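Local atomic coordinates of tRNA (guanosine(18)-2'-O)-methyltransferase (Aquifex aeolicus, PDB entry 1ZJR), a protein that catalyses the S-adenosyl-L-methionine-dependent 2'-O-methylation of guanosine 18 in a subset of tRNAs, acting as a homodimer. Residues V87-L90 and L91-N95. Numbering follows the deposited sequence.
Sequences VQKL and LEFKN
Lys89 and Glu92, one turn apart on helix 86-95, join their side chains in a loose i to i+3 ion pair. The lysine leaves the backbone with CG anti to its own N (chi1 -167°) and bends at chi2 (63°), which turns the outer chain toward Glu92. Beyond CB and CG, its CD lies 3.7 Å from Glu92 OE1, and CE lies 4.1 Å from Phe93 CE1. NZ ends 3.4 Å from Glu92 OE1, a salt bridge whose hydrogen bond is long and weak; a water donates to OE1 at 2.9 Å and weakly accepts from NZ, closing a small ring. A long methylene chain with a charged end suits this site, since it can lie near an aromatic ring and still reach an acid; Glu92, exposed, can meet both lysine and water.

On another side of the helix, Val87 and Leu91 point the same way, Val87 CG1 3.6 Å from Leu91 CD1, a pairing of branched apolar residues at i and i+4. Leu91 also touches Ile139. Cut back to an alanine here, the side chain would lose CD1, and Val87 CG1 would probably be left without this apolar neighbour.

Leu90 and Phe93, large and apolar as their buried places require, anchor the helix on the parallel sheet of this SPOUT methyltransferase: Leu90 packs on Val122, Val124 and Phe29, while Phe93 packs on Val122 and Ile27 and meets Tyr55 of strand 51-57 and Phe98 edge-to-face. Val87 and Leu90 touch Glu135 and Ile136 of helix 134-137, and Lys94 NZ hydrogen-bonds Ile139 O just beyond it.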
ATOM      1  N   VAL A  87      -0.702  -4.826  15.009  1.00 34.38           N
ATOM      2  CA  VAL A  87      -2.069  -4.836  15.511  1.00 37.48           C
ATOM      3  C   VAL A  87      -2.490  -3.489  16.090  1.00 38.07           C
ATOM      4  O   VAL A  87      -3.614  -3.042  15.875  1.00 38.69           O
ATOM      5  CB  VAL A  87      -2.264  -5.930  16.584  1.00 38.98           C
ATOM      6  CG1 VAL A  87      -3.655  -5.814  17.207  1.00 39.78           C
ATOM      7  CG2 VAL A  87      -2.097  -7.307  15.952  1.00 38.67           C
ATOM      8  N   GLN A  88      -1.588  -2.846  16.820  1.00 39.60           N
ATOM      9  CA  GLN A  88      -1.890  -1.550  17.417  1.00 42.01           C
ATOM     10  C   GLN A  88      -2.157  -0.515  16.327  1.00 40.50           C
ATOM     11  O   GLN A  88      -3.134   0.232  16.389  1.00 40.93           O
ATOM     12  CB  GLN A  88      -0.723  -1.088  18.295  1.00 43.95           C
ATOM     13  CG  GLN A  88      -0.989   0.211  19.042  1.00 49.77           C
ATOM     14  CD  GLN A  88       0.182   0.634  19.908  1.00 52.37           C
ATOM     15  OE1 GLN A  88       1.284   0.865  19.412  1.00 54.58           O
ATOM     16  NE2 GLN A  88      -0.053   0.736  21.212  1.00 54.45           N
ATOM     17  N   LYS A  89      -1.289  -0.480  15.321  1.00 39.13           N
ATOM     18  CA  LYS A  89      -1.442   0.467  14.227  1.00 37.50           C
ATOM     19  C   LYS A  89      -2.710   0.186  13.427  1.00 37.10           C
ATOM     20  O   LYS A  89      -3.461   1.104  13.092  1.00 36.41           O
ATOM     21  CB  LYS A  89      -0.228   0.407  13.296  1.00 39.32           C
ATOM     22  CG  LYS A  89      -0.158   1.565  12.302  1.00 41.57           C
ATOM     23  CD  LYS A  89       0.001   2.887  13.044  1.00 43.60           C
ATOM     24  CE  LYS A  89       0.093   4.063  12.097  1.00 46.47           C
ATOM     25  NZ  LYS A  89       0.241   5.344  12.845  1.00 48.59           N
ATOM     26  N   LEU A  90      -2.945  -1.086  13.120  1.00 34.77           N
ATOM     27  CA  LEU A  90      -4.121  -1.463  12.355  1.00 35.10           C
ATOM     28  C   LEU A  90      -5.404  -1.159  13.123  1.00 35.20           C
ATOM     29  O   LEU A  90      -6.424  -0.832  12.524  1.00 33.76           O
ATOM     30  CB  LEU A  90      -4.053  -2.946  11.985  1.00 33.28           C
ATOM     31  CG  LEU A  90      -2.898  -3.306  11.042  1.00 31.24           C
ATOM     32  CD1 LEU A  90      -2.827  -4.814  10.868  1.00 32.04           C
ATOM     33  CD2 LEU A  90      -3.096  -2.613   9.697  1.00 30.29           C
ATOM     34  N   LEU A  91      -5.350  -1.264  14.449  1.00 36.04           N
ATOM     35  CA  LEU A  91      -6.521  -0.979  15.273  1.00 37.23           C
ATOM     36  C   LEU A  91      -6.851   0.503  15.193  1.00 36.62           C
ATOM     37  O   LEU A  91      -8.018   0.892  15.251  1.00 37.53           O
ATOM     38  CB  LEU A  91      -6.265  -1.372  16.730  1.00 39.93           C
ATOM     39  CG  LEU A  91      -6.201  -2.875  17.003  1.00 41.91           C
ATOM     40  CD1 LEU A  91      -5.789  -3.130  18.444  1.00 43.19           C
ATOM     41  CD2 LEU A  91      -7.549  -3.487  16.714  1.00 42.43           C
ATOM     42  N   GLU A  92      -5.816   1.328  15.065  1.00 37.26           N
ATOM     43  CA  GLU A  92      -6.000   2.768  14.952  1.00 38.22           C
ATOM     44  C   GLU A  92      -6.813   3.079  13.705  1.00 37.97           C
ATOM     45  O   GLU A  92      -7.710   3.928  13.733  1.00 37.38           O
ATOM     46  CB  GLU A  92      -4.645   3.472  14.880  1.00 40.53           C
ATOM     47  CG  GLU A  92      -4.023   3.740  16.240  1.00 44.36           C
ATOM     48  CD  GLU A  92      -2.556   4.098  16.153  1.00 47.26           C
ATOM     49  OE1 GLU A  92      -2.173   4.859  15.239  1.00 49.35           O
ATOM     50  OE2 GLU A  92      -1.784   3.624  17.012  1.00 50.72           O
ATOM     51  N   PHE A  93      -6.502   2.392  12.609  1.00 35.51           N
ATOM     52  CA  PHE A  93      -7.233   2.610  11.367  1.00 34.28           C
ATOM     53  C   PHE A  93      -8.630   2.024  11.468  1.00 34.50           C
ATOM     54  O   PHE A  93      -9.599   2.626  11.007  1.00 34.09           O
ATOM     55  CB  PHE A  93      -6.510   1.967  10.175  1.00 34.21           C
ATOM     56  CG  PHE A  93      -5.342   2.759   9.667  1.00 33.53           C
ATOM     57  CD1 PHE A  93      -4.036   2.362   9.951  1.00 34.00           C
ATOM     58  CD2 PHE A  93      -5.544   3.902   8.896  1.00 34.05           C
ATOM     59  CE1 PHE A  93      -2.946   3.092   9.472  1.00 33.19           C
ATOM     60  CE2 PHE A  93      -4.462   4.641   8.411  1.00 34.71           C
ATOM     61  CZ  PHE A  93      -3.161   4.235   8.700  1.00 35.12           C
ATOM     62  N   LYS A  94      -8.732   0.843  12.066  1.00 34.90           N
ATOM     63  CA  LYS A  94     -10.022   0.183  12.199  1.00 38.84           C
ATOM     64  C   LYS A  94     -10.996   1.066  12.978  1.00 41.00           C
ATOM     65  O   LYS A  94     -12.128   1.283  12.546  1.00 41.18           O
ATOM     66  CB  LYS A  94      -9.850  -1.168  12.898  1.00 38.69           C
ATOM     67  CG  LYS A  94     -11.037  -2.104  12.749  1.00 41.13           C
ATOM     68  CD  LYS A  94     -10.714  -3.482  13.309  1.00 42.94           C
ATOM     69  CE  LYS A  94     -11.859  -4.451  13.082  1.00 44.56           C
ATOM     70  NZ  LYS A  94     -11.582  -5.777  13.690  1.00 45.17           N
ATOM     71  N   ASN A  95     -10.546   1.588  14.115  1.00 42.80           N
ATOM     72  CA  ASN A  95     -11.393   2.453  14.928  1.00 45.44           C
ATOM     73  C   ASN A  95     -11.749   3.741  14.193  1.00 45.78           C
ATOM     74  O   ASN A  95     -12.695   4.433  14.568  1.00 47.31           O
ATOM     75  CB  ASN A  95     -10.704   2.782  16.255  1.00 47.42           C
ATOM     76  CG  ASN A  95     -10.460   1.551  17.104  1.00 49.03           C
ATOM     77  OD1 ASN A  95     -11.312   0.664  17.185  1.00 50.49           O
ATOM     78  ND2 ASN A  95      -9.302   1.495  17.751  1.00 50.99           N
TER
HETATM   79  O   HOH W   1      -2.585   7.061  13.359  1.00 58.06           O